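Local coordinates for beta-galactosidase (Bacillus circulans subsp. alkalophilus, PDB 3TTY), which hydrolyses terminal non-reducing beta-D-galactosides to release galactose, as a trimeric glycoside hydrolase built round a TIM barrel, at residues A[210-215]-A[411-416]; A[221-226]-A[404-409]; A[651-656]-A[669-674]. All coordinates share one frame; numbering follows the deposited sequence.

Contact 1: A[210-215]-A[411-416]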
loop_
_atom_site.group_PDB
_atom_site.type_symbol
_atom_site.label_atom_id
_atom_site.label_comp_id
_atom_site.label_asym_id
_atom_site.label_seq_id
_atom_site.Cartn_x
_atom_site.Cartn_y
_atom_site.Cartn_z
ATOM N N ASN A 210 -11.759 6.311 0.447
ATOM C CA ASN A 210 -13.079 6.102 1.048
ATOM C C ASN A 210 -13.293 6.770 2.407
ATOM O O ASN A 210 -14.289 6.509 3.077
ATOM C CB ASN A 210 -13.393 4.602 1.165
ATOM C CG ASN A 210 -12.350 3.826 1.988
ATOM O OD1 ASN A 210 -12.189 2.618 1.804
ATOM N ND2 ASN A 210 -11.645 4.511 2.886
ATOM N N ARG A 211 -12.361 7.619 2.821
ATOM C CA ARG A 211 -12.475 8.292 4.113
ATOM C C ARG A 211 -12.827 9.762 3.894
ATOM O O ARG A 211 -12.440 10.345 2.880
ATOM C CB ARG A 211 -11.161 8.178 4.895
ATOM C CG ARG A 211 -11.200 7.272 6.123
ATOM C CD ARG A 211 -11.430 5.821 5.776
ATOM N NE ARG A 211 -12.795 5.581 5.317
ATOM C CZ ARG A 211 -13.824 5.334 6.122
ATOM N NH1 ARG A 211 -13.649 5.300 7.440
ATOM N NH2 ARG A 211 -15.033 5.130 5.611
ATOM N N THR A 212 -13.545 10.362 4.842
ATOM C CA THR A 212 -13.940 11.759 4.707
ATOM C C THR A 212 -14.187 12.418 6.060
ATOM O O THR A 212 -14.591 11.761 7.011
ATOM C CB THR A 212 -15.220 11.903 3.852
ATOM O OG1 THR A 212 -15.389 13.270 3.454
ATOM C CG2 THR A 212 -16.444 11.445 4.641
ATOM N N ASN A 213 -13.937 13.724 6.127
ATOM C CA ASN A 213 -14.235 14.523 7.308
ATOM C C ASN A 213 -15.698 14.979 7.329
ATOM O O ASN A 213 -16.265 15.235 8.390
ATOM C CB ASN A 213 -13.347 15.758 7.325
ATOM C CG ASN A 213 -11.887 15.420 7.496
ATOM O OD1 ASN A 213 -11.521 14.605 8.332
ATOM N ND2 ASN A 213 -11.046 16.040 6.696
ATOM N N PHE A 214 -16.292 15.086 6.142
ATOM C CA PHE A 214 -17.640 15.620 5.989
ATOM C C PHE A 214 -18.495 14.745 5.078
ATOM O O PHE A 214 -18.553 14.984 3.875
ATOM C CB PHE A 214 -17.575 17.060 5.451
ATOM C CG PHE A 214 -17.695 18.084 6.524
ATOM C CD1 PHE A 214 -16.609 18.385 7.335
ATOM C CD2 PHE A 214 -18.913 18.702 6.777
ATOM C CE1 PHE A 214 -16.737 19.305 8.372
ATOM C CE2 PHE A 214 -19.039 19.618 7.806
ATOM C CZ PHE A 214 -17.952 19.916 8.604
ATOM N N GLN A 215 -19.171 13.742 5.642
ATOM C CA GLN A 215 -19.844 12.766 4.777
ATOM C C GLN A 215 -20.959 13.393 3.933
ATOM O O GLN A 215 -21.226 12.947 2.813
ATOM C CB GLN A 215 -20.300 11.473 5.503
ATOM C CG GLN A 215 -20.070 11.364 7.007
ATOM C CD GLN A 215 -18.612 11.410 7.444
ATOM O OE1 GLN A 215 -18.094 12.480 7.749
ATOM N NE2 GLN A 215 -17.960 10.250 7.517
ATOM N N LEU A 411 -22.835 4.487 4.210
ATOM C CA LEU A 411 -22.156 3.459 4.998
ATOM C C LEU A 411 -20.666 3.430 4.715
ATOM O O LEU A 411 -19.858 3.362 5.628
ATOM C CB LEU A 411 -22.741 2.077 4.723
ATOM C CG LEU A 411 -23.996 1.697 5.497
ATOM C CD1 LEU A 411 -24.448 0.314 5.082
ATOM C CD2 LEU A 411 -23.732 1.762 7.000
ATOM N N GLU A 412 -20.290 3.488 3.446
ATOM C CA GLU A 412 -18.877 3.350 3.113
ATOM C C GLU A 412 -18.062 4.600 3.436
ATOM O O GLU A 412 -16.844 4.527 3.579
ATOM C CB GLU A 412 -18.699 2.929 1.654
ATOM C CG GLU A 412 -19.245 1.527 1.378
ATOM C CD GLU A 412 -19.026 1.057 -0.056
ATOM O OE1 GLU A 412 -18.466 1.829 -0.870
ATOM O OE2 GLU A 412 -19.435 -0.088 -0.363
ATOM N N LEU A 413 -18.730 5.743 3.545
ATOM C CA LEU A 413 -18.052 6.999 3.870
ATOM C C LEU A 413 -18.011 7.243 5.371
ATOM O O LEU A 413 -17.262 8.091 5.853
ATOM C CB LEU A 413 -18.750 8.176 3.188
ATOM C CG LEU A 413 -18.550 8.270 1.684
ATOM C CD1 LEU A 413 -19.682 9.058 1.016
ATOM C CD2 LEU A 413 -17.208 8.909 1.430
ATOM N N SER A 414 -18.838 6.506 6.101
ATOM C CA SER A 414 -18.960 6.675 7.536
ATOM C C SER A 414 -17.632 6.463 8.258
ATOM O O SER A 414 -16.872 5.539 7.945
ATOM C CB SER A 414 -20.005 5.701 8.088
ATOM O OG SER A 414 -20.252 5.948 9.466
ATOM N N SER A 415 -17.362 7.323 9.231
ATOM C CA SER A 415 -16.223 7.125 10.117
ATOM C C SER A 415 -16.639 6.289 11.331
ATOM O O SER A 415 -17.174 6.822 12.309
ATOM C CB SER A 415 -15.639 8.470 10.557
ATOM O OG SER A 415 -14.693 8.293 11.606
ATOM N N GLY A 416 -16.387 4.982 11.261
ATOM C CA GLY A 416 -16.890 4.039 12.247
ATOM C C GLY A 416 -18.248 3.542 11.787
ATOM O O GLY A 416 -18.792 4.069 10.811
HETATM O O HOH W 1 -14.484 8.442 6.841
#
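At the C-terminal end of helix 405-413, R211 and T212 of the short strand 211-212 meet L413 and the residues just beyond it, a worked example of how carbonyls that outrun a helix find donors elsewhere in the chain. R211 NH2 gives its clearest bond across the contact to S414 O, 3.0 Å away with an angle of 146° at the hydrogen. Seen from the acceptor, NH2 lies above the S414 carbonyl plane. Weaker bonds join R211 NH2 to E412 O at 2.8 Å and R211 NH1 to S414 O at 3.3 Å. The arginine chain bends twice, at chi2 and chi3, and its own neighbour steadies the folded shape: N210 O accepts from R211 NH2 at 3.0 Å and, weakly, from NE. The positive charge at this end of the helix would probably interact favourably with the helix dipole.

A water lies 3.2 Å above the centre of the R211 guanidinium. It accepts from T212 N and donates to L413 O, linking the two backbones, and Q215 NE2 is 2.8 Å from the same L413 O. T212 CG2 approaches L413 CD2 at 4.2 Å, while T212 OG1 turns to S218.

On the subunit boundary, S415 OG bonds to N314 of the second subunit, and Y357 of that subunit packs on S414. Strand 211-212 pairs with strand 206-207 and leads into helix 215-243, whose S218 and R222 also touch L413.

Contact 2: A[221-226]-A[404-409]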
loop_
_atom_site.group_PDB
_atom_site.type_symbol
_atom_site.label_atom_id
_atom_site.label_comp_id
_atom_site.label_asym_id
_atom_site.label_seq_id
_atom_site.Cartn_x
_atom_site.Cartn_y
_atom_site.Cartn_z
ATOM N N TYR A 221 -21.636 14.739 -3.450
ATOM C CA TYR A 221 -20.809 14.810 -4.644
ATOM C C TYR A 221 -20.969 13.534 -5.488
ATOM O O TYR A 221 -21.019 13.586 -6.728
ATOM C CB TYR A 221 -19.346 15.075 -4.286
ATOM C CG TYR A 221 -18.559 15.586 -5.466
ATOM C CD1 TYR A 221 -18.656 16.922 -5.868
ATOM C CD2 TYR A 221 -17.724 14.734 -6.191
ATOM C CE1 TYR A 221 -17.937 17.394 -6.960
ATOM C CE2 TYR A 221 -17.002 15.196 -7.275
ATOM C CZ TYR A 221 -17.119 16.520 -7.657
ATOM O OH TYR A 221 -16.410 16.964 -8.736
ATOM N N ARG A 222 -21.076 12.394 -4.810
ATOM C CA ARG A 222 -21.328 11.139 -5.497
ATOM C C ARG A 222 -22.701 11.152 -6.182
ATOM O O ARG A 222 -22.828 10.703 -7.325
ATOM C CB ARG A 222 -21.151 9.950 -4.541
ATOM C CG ARG A 222 -19.685 9.652 -4.237
ATOM C CD ARG A 222 -19.463 8.997 -2.878
ATOM N NE ARG A 222 -18.048 8.672 -2.664
ATOM C CZ ARG A 222 -17.113 9.561 -2.318
ATOM N NH1 ARG A 222 -17.439 10.837 -2.137
ATOM N NH2 ARG A 222 -15.850 9.179 -2.157
ATOM N N ARG A 223 -23.723 11.700 -5.520
ATOM C CA ARG A 223 -25.010 11.871 -6.198
ATOM C C ARG A 223 -24.812 12.698 -7.468
ATOM O O ARG A 223 -25.298 12.348 -8.538
ATOM C CB ARG A 223 -26.035 12.564 -5.299
ATOM C CG ARG A 223 -26.380 11.831 -4.035
ATOM C CD ARG A 223 -27.322 12.643 -3.151
ATOM N NE ARG A 223 -28.083 11.775 -2.251
ATOM C CZ ARG A 223 -28.237 11.966 -0.946
ATOM N NH1 ARG A 223 -27.686 13.019 -0.349
ATOM N NH2 ARG A 223 -28.949 11.093 -0.232
ATOM N N PHE A 224 -24.082 13.799 -7.324
ATOM C CA PHE A 224 -23.873 14.774 -8.387
ATOM C C PHE A 224 -23.139 14.178 -9.588
ATOM O O PHE A 224 -23.567 14.322 -10.743
ATOM C CB PHE A 224 -23.109 15.977 -7.805
ATOM C CG PHE A 224 -22.490 16.869 -8.838
ATOM C CD1 PHE A 224 -23.281 17.566 -9.737
ATOM C CD2 PHE A 224 -21.120 17.022 -8.897
ATOM C CE1 PHE A 224 -22.709 18.391 -10.701
ATOM C CE2 PHE A 224 -20.537 17.836 -9.857
ATOM C CZ PHE A 224 -21.334 18.525 -10.761
ATOM N N GLN A 225 -22.020 13.513 -9.314
ATOM C CA GLN A 225 -21.253 12.828 -10.354
ATOM C C GLN A 225 -22.109 11.793 -11.085
ATOM O O GLN A 225 -22.116 11.723 -12.310
ATOM C CB GLN A 225 -20.011 12.174 -9.742
ATOM C CG GLN A 225 -18.885 13.176 -9.447
ATOM C CD GLN A 225 -18.346 13.800 -10.713
ATOM O OE1 GLN A 225 -17.707 13.128 -11.520
ATOM N NE2 GLN A 225 -18.615 15.086 -10.907
ATOM N N SER A 226 -22.851 11.004 -10.321
ATOM C CA SER A 226 -23.760 10.043 -10.901
ATOM C C SER A 226 -24.796 10.768 -11.775
ATOM O O SER A 226 -24.969 10.410 -12.937
ATOM C CB SER A 226 -24.408 9.204 -9.808
ATOM O OG SER A 226 -25.227 8.194 -10.362
ATOM N N ASP A 404 -29.552 -0.450 -1.795
ATOM C CA ASP A 404 -29.656 0.955 -2.175
ATOM C C ASP A 404 -28.286 1.588 -2.281
ATOM O O ASP A 404 -27.476 1.440 -1.368
ATOM C CB ASP A 404 -30.476 1.728 -1.140
ATOM C CG ASP A 404 -30.701 3.176 -1.545
ATOM O OD1 ASP A 404 -30.009 4.057 -1.014
ATOM O OD2 ASP A 404 -31.554 3.429 -2.415
ATOM N N TRP A 405 -28.035 2.326 -3.361
ATOM C CA TRP A 405 -26.703 2.906 -3.575
ATOM C C TRP A 405 -26.373 4.054 -2.625
ATOM O O TRP A 405 -25.201 4.235 -2.252
ATOM C CB TRP A 405 -26.495 3.361 -5.036
ATOM C CG TRP A 405 -25.891 2.320 -5.922
ATOM C CD1 TRP A 405 -24.565 2.141 -6.195
ATOM C CD2 TRP A 405 -26.593 1.311 -6.665
ATOM N NE1 TRP A 405 -24.395 1.080 -7.067
ATOM C CE2 TRP A 405 -25.626 0.558 -7.373
ATOM C CE3 TRP A 405 -27.948 0.982 -6.816
ATOM C CZ2 TRP A 405 -25.968 -0.515 -8.204
ATOM C CZ3 TRP A 405 -28.286 -0.085 -7.648
ATOM C CH2 TRP A 405 -27.301 -0.821 -8.327
ATOM N N GLU A 406 -27.385 4.835 -2.245
ATOM C CA GLU A 406 -27.162 6.016 -1.399
ATOM C C GLU A 406 -26.883 5.550 0.014
ATOM O O GLU A 406 -25.995 6.065 0.697
ATOM C CB GLU A 406 -28.350 6.980 -1.441
ATOM C CG GLU A 406 -28.531 7.665 -2.801
ATOM C CD GLU A 406 -29.642 8.713 -2.823
ATOM O OE1 GLU A 406 -30.670 8.518 -2.145
ATOM O OE2 GLU A 406 -29.487 9.737 -3.530
ATOM N N ASN A 407 -27.634 4.549 0.447
ATOM C CA ASN A 407 -27.330 3.881 1.704
ATOM C C ASN A 407 -25.893 3.342 1.696
ATOM O O ASN A 407 -25.154 3.497 2.671
ATOM C CB ASN A 407 -28.315 2.738 1.926
ATOM C CG ASN A 407 -28.076 2.004 3.223
ATOM O OD1 ASN A 407 -27.881 2.624 4.266
ATOM N ND2 ASN A 407 -28.094 0.666 3.170
ATOM N N ARG A 408 -25.503 2.713 0.586
ATOM C CA ARG A 408 -24.150 2.187 0.437
ATOM C C ARG A 408 -23.080 3.275 0.583
ATOM O O ARG A 408 -22.126 3.119 1.344
ATOM C CB ARG A 408 -23.992 1.485 -0.914
ATOM C CG ARG A 408 -22.581 0.976 -1.166
ATOM C CD ARG A 408 -22.512 0.015 -2.353
ATOM N NE ARG A 408 -21.177 -0.558 -2.533
ATOM C CZ ARG A 408 -20.856 -1.415 -3.503
ATOM N NH1 ARG A 408 -21.774 -1.802 -4.380
ATOM N NH2 ARG A 408 -19.617 -1.878 -3.606
ATOM N N TRP A 409 -23.233 4.366 -0.161
ATOM C CA TRP A 409 -22.297 5.483 -0.085
ATOM C C TRP A 409 -22.139 6.023 1.338
ATOM O O TRP A 409 -21.013 6.225 1.818
ATOM C CB TRP A 409 -22.750 6.616 -0.997
ATOM C CG TRP A 409 -22.694 6.288 -2.459
ATOM C CD1 TRP A 409 -21.923 5.330 -3.060
ATOM C CD2 TRP A 409 -23.450 6.912 -3.504
ATOM N NE1 TRP A 409 -22.153 5.331 -4.414
ATOM C CE2 TRP A 409 -23.082 6.292 -4.713
ATOM C CE3 TRP A 409 -24.401 7.936 -3.531
ATOM C CZ2 TRP A 409 -23.621 6.672 -5.942
ATOM C CZ3 TRP A 409 -24.942 8.304 -4.737
ATOM C CH2 TRP A 409 -24.547 7.678 -5.936
#
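W409 presents one face of its six-membered ring to R222, whose CB sits 3.9 Å from the ring centroid and only 9° off the normal, a CH-pi contact. The opposite face is roofed near its rim by W405 O, one turn back in the same helix, so the indole is sandwiched. Its CZ3 lies 3.7 Å from R223 N, and CH2 comes equally near R222 O. The indole NE1 is bonded to P258 O.

Beside the ring runs R223, extended from CG to NE, with CG 3.9 Å from W409 CZ3. Its NE forms a salt bridge to E406 OE2 at 2.8 Å, nearly straight at 170°. The carboxylate oxygen lies in the guanidinium plane, yet NE stands well above the carboxylate plane, the two planes being steeply inclined to each other. Second partners hold both ends: E493 O and D220 for the arginine, K465 for the glutamate. An alanine in place of R223 would probably leave E406 OE2 without its NE partner and open a gap beside W409 CZ3.

The axes of segments 221-226 and 405-409 come within 11.1 Å, their N-to-C directions 138° apart. D404 OD1 N-caps helix 405-413 through N407 N. This is interdomain helix packing, with one tryptophan ring against the facing helix and a salt bridge beside it, which joins an outer helix of the TIM barrel to the first helix of the trimerisation region.

Contact 3: A[651-656]-A[669-674]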
loop_
_atom_site.group_PDB
_atom_site.type_symbol
_atom_site.label_atom_id
_atom_site.label_comp_id
_atom_site.label_asym_id
_atom_site.label_seq_id
_atom_site.Cartn_x
_atom_site.Cartn_y
_atom_site.Cartn_z
ATOM N N ASP A 651 -37.628 -31.266 -19.891
ATOM C CA ASP A 651 -36.419 -30.484 -19.944
ATOM C C ASP A 651 -36.355 -29.833 -21.319
ATOM O O ASP A 651 -36.266 -30.521 -22.329
ATOM C CB ASP A 651 -35.218 -31.391 -19.731
ATOM C CG ASP A 651 -33.932 -30.621 -19.630
ATOM O OD1 ASP A 651 -33.931 -29.439 -20.050
ATOM O OD2 ASP A 651 -32.932 -31.194 -19.140
ATOM N N LEU A 652 -36.425 -28.509 -21.364
ATOM C CA LEU A 652 -36.460 -27.810 -22.637
ATOM C C LEU A 652 -35.238 -28.142 -23.487
ATOM O O LEU A 652 -35.320 -28.166 -24.713
ATOM C CB LEU A 652 -36.543 -26.300 -22.411
ATOM C CG LEU A 652 -37.812 -25.592 -22.895
ATOM C CD1 LEU A 652 -39.028 -26.522 -22.887
ATOM C CD2 LEU A 652 -38.077 -24.335 -22.079
ATOM N N LEU A 653 -34.112 -28.416 -22.830
ATOM C CA LEU A 653 -32.834 -28.550 -23.523
ATOM C C LEU A 653 -32.599 -29.938 -24.128
ATOM O O LEU A 653 -31.927 -30.061 -25.153
ATOM C CB LEU A 653 -31.676 -28.169 -22.597
ATOM C CG LEU A 653 -31.601 -26.710 -22.133
ATOM C CD1 LEU A 653 -30.442 -26.513 -21.151
ATOM C CD2 LEU A 653 -31.470 -25.769 -23.321
ATOM N N THR A 654 -33.144 -30.972 -23.490
ATOM C CA THR A 654 -33.049 -32.341 -24.003
ATOM C C THR A 654 -34.332 -32.810 -24.695
ATOM O O THR A 654 -34.309 -33.747 -25.487
ATOM C CB THR A 654 -32.705 -33.355 -22.884
ATOM O OG1 THR A 654 -33.750 -33.372 -21.900
ATOM C CG2 THR A 654 -31.391 -32.995 -22.217
ATOM N N GLY A 655 -35.445 -32.155 -24.397
ATOM C CA GLY A 655 -36.738 -32.574 -24.906
ATOM C C GLY A 655 -37.332 -33.731 -24.108
ATOM O O GLY A 655 -38.455 -34.163 -24.377
ATOM N N LYS A 656 -36.587 -34.237 -23.128
ATOM C CA LYS A 656 -37.033 -35.388 -22.340
ATOM C C LYS A 656 -38.059 -35.034 -21.268
ATOM O O LYS A 656 -38.172 -33.883 -20.853
ATOM C CB LYS A 656 -35.840 -36.123 -21.711
ATOM C CG LYS A 656 -34.958 -36.806 -22.745
ATOM C CD LYS A 656 -33.791 -37.568 -22.134
ATOM C CE LYS A 656 -32.944 -38.201 -23.242
ATOM N NZ LYS A 656 -31.740 -38.921 -22.734
ATOM N N VAL A 669 -27.211 -28.067 -16.980
ATOM C CA VAL A 669 -28.338 -27.147 -16.908
ATOM C C VAL A 669 -29.575 -27.856 -17.444
ATOM O O VAL A 669 -29.527 -28.478 -18.505
ATOM C CB VAL A 669 -28.094 -25.864 -17.754
ATOM C CG1 VAL A 669 -29.335 -24.984 -17.790
ATOM C CG2 VAL A 669 -26.901 -25.084 -17.222
ATOM N N MET A 670 -30.671 -27.770 -16.696
ATOM C CA MET A 670 -31.962 -28.234 -17.167
ATOM C C MET A 670 -32.926 -27.071 -17.023
ATOM O O MET A 670 -32.792 -26.247 -16.121
ATOM C CB MET A 670 -32.453 -29.422 -16.334
ATOM C CG MET A 670 -31.415 -30.538 -16.147
ATOM S SD MET A 670 -31.927 -31.832 -14.991
ATOM C CE MET A 670 -33.425 -32.394 -15.792
ATOM N N ILE A 671 -33.890 -27.000 -17.927
ATOM C CA ILE A 671 -34.944 -26.013 -17.832
ATOM C C ILE A 671 -36.270 -26.760 -17.862
ATOM O O ILE A 671 -36.791 -27.091 -18.930
ATOM C CB ILE A 671 -34.874 -24.997 -18.984
ATOM C CG1 ILE A 671 -33.473 -24.382 -19.070
ATOM C CG2 ILE A 671 -35.921 -23.925 -18.812
ATOM C CD1 ILE A 671 -33.287 -23.486 -20.266
ATOM N N LEU A 672 -36.797 -27.035 -16.675
ATOM C CA LEU A 672 -38.027 -27.797 -16.537
ATOM C C LEU A 672 -39.227 -26.937 -16.849
ATOM O O LEU A 672 -39.432 -25.911 -16.214
ATOM C CB LEU A 672 -38.138 -28.340 -15.119
ATOM C CG LEU A 672 -37.474 -29.691 -14.844
ATOM C CD1 LEU A 672 -36.534 -30.126 -15.980
ATOM C CD2 LEU A 672 -36.769 -29.681 -13.495
ATOM N N GLU A 673 -40.017 -27.358 -17.830
ATOM C CA GLU A 673 -41.249 -26.670 -18.200
ATOM C C GLU A 673 -42.444 -27.310 -17.498
ATOM O O GLU A 673 -42.742 -28.484 -17.719
ATOM C CB GLU A 673 -41.448 -26.723 -19.719
ATOM C CG GLU A 673 -42.693 -26.022 -20.233
ATOM C CD GLU A 673 -42.812 -26.092 -21.746
ATOM O OE1 GLU A 673 -42.762 -27.216 -22.287
ATOM O OE2 GLU A 673 -42.947 -25.029 -22.397
ATOM N N ARG A 674 -43.122 -26.537 -16.652
ATOM C CA ARG A 674 -44.281 -27.030 -15.910
ATOM C C ARG A 674 -45.375 -25.964 -15.799
ATOM O O ARG A 674 -45.295 -24.914 -16.432
ATOM C CB ARG A 674 -43.855 -27.512 -14.522
ATOM C CG ARG A 674 -43.053 -26.491 -13.742
ATOM C CD ARG A 674 -42.783 -26.956 -12.316
ATOM N NE ARG A 674 -42.323 -25.866 -11.452
ATOM C CZ ARG A 674 -43.125 -25.080 -10.731
ATOM N NH1 ARG A 674 -44.446 -25.254 -10.757
ATOM N NH2 ARG A 674 -42.612 -24.117 -9.970
HETATM O O HOH W 2 -30.552 -30.605 -19.770
#
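D651 and I671 carry the polar part of this contact, in which a tight turn is tied to the strand beside it. Two hydrogen bonds cross: L652 N to I671 O at 2.8 Å, nearly straight at 171°, and I671 N to D651 OD1 at 3.2 Å. The same OD1 accepts from L653 N at 3.0 Å, which makes an Asx turn. The two N-H groups reach OD1 from opposite faces of the carboxylate, a double grip that fixes the rotation of the group. D651 CG, anti to the backbone N (chi1 -174°), comes close to M670 CA and CB, and the D651 side chain crosses that of M670 at about a right angle. A water donates to both D651 OD2 and V669 O, bridging side chain and strand, while M670 CB lies 3.4 Å from D651 OD2.

The apolar contacts gather on the leucines. L652 CD2 meets I671 CG2 at 3.9 Å, and CD1 lies against the side chain of E673, whose carboxylate pairs with R650. L653 spans two strand residues, its CD1 touching V669 CG1 at 3.9 Å and its CG touching I671 CD1 at 4.1 Å.

D651 and L672 form an antiparallel, non-hydrogen-bonded pair where strand 649-651 runs beside strand 669-674, whose other neighbour in the C-terminal sheet is strand 627-634. D651 and M670 both touch I658 of strand 657-658. L653 and V669 instead pack on Y332 of helix 326-336, joining the C-terminal sheet to a helix of the barrel region.

Contacts 1 and 2 are two parts of one interdomain seam: both use helix 405-413, their centres lie 13 Å apart, and L413 CD2 of contact 1 touches R222 CZ of contact 2 at 3.8 Å. Along the chain, contact 2 is nested within the loop that contact 1 closes. Contact 1 faces the subunit boundary, with the S415 side chain about 9 Å from a bound galactose, probably that of the second subunit, whose N314 falls in sequence between the pocket residues Q313 and W315. In contact 2, the S226 side chain is about 13 Å from the zinc ion. Contact 3 stands apart, its centre 49 Å and 42 Å from those of contacts 1 and 2, across the chain's centre.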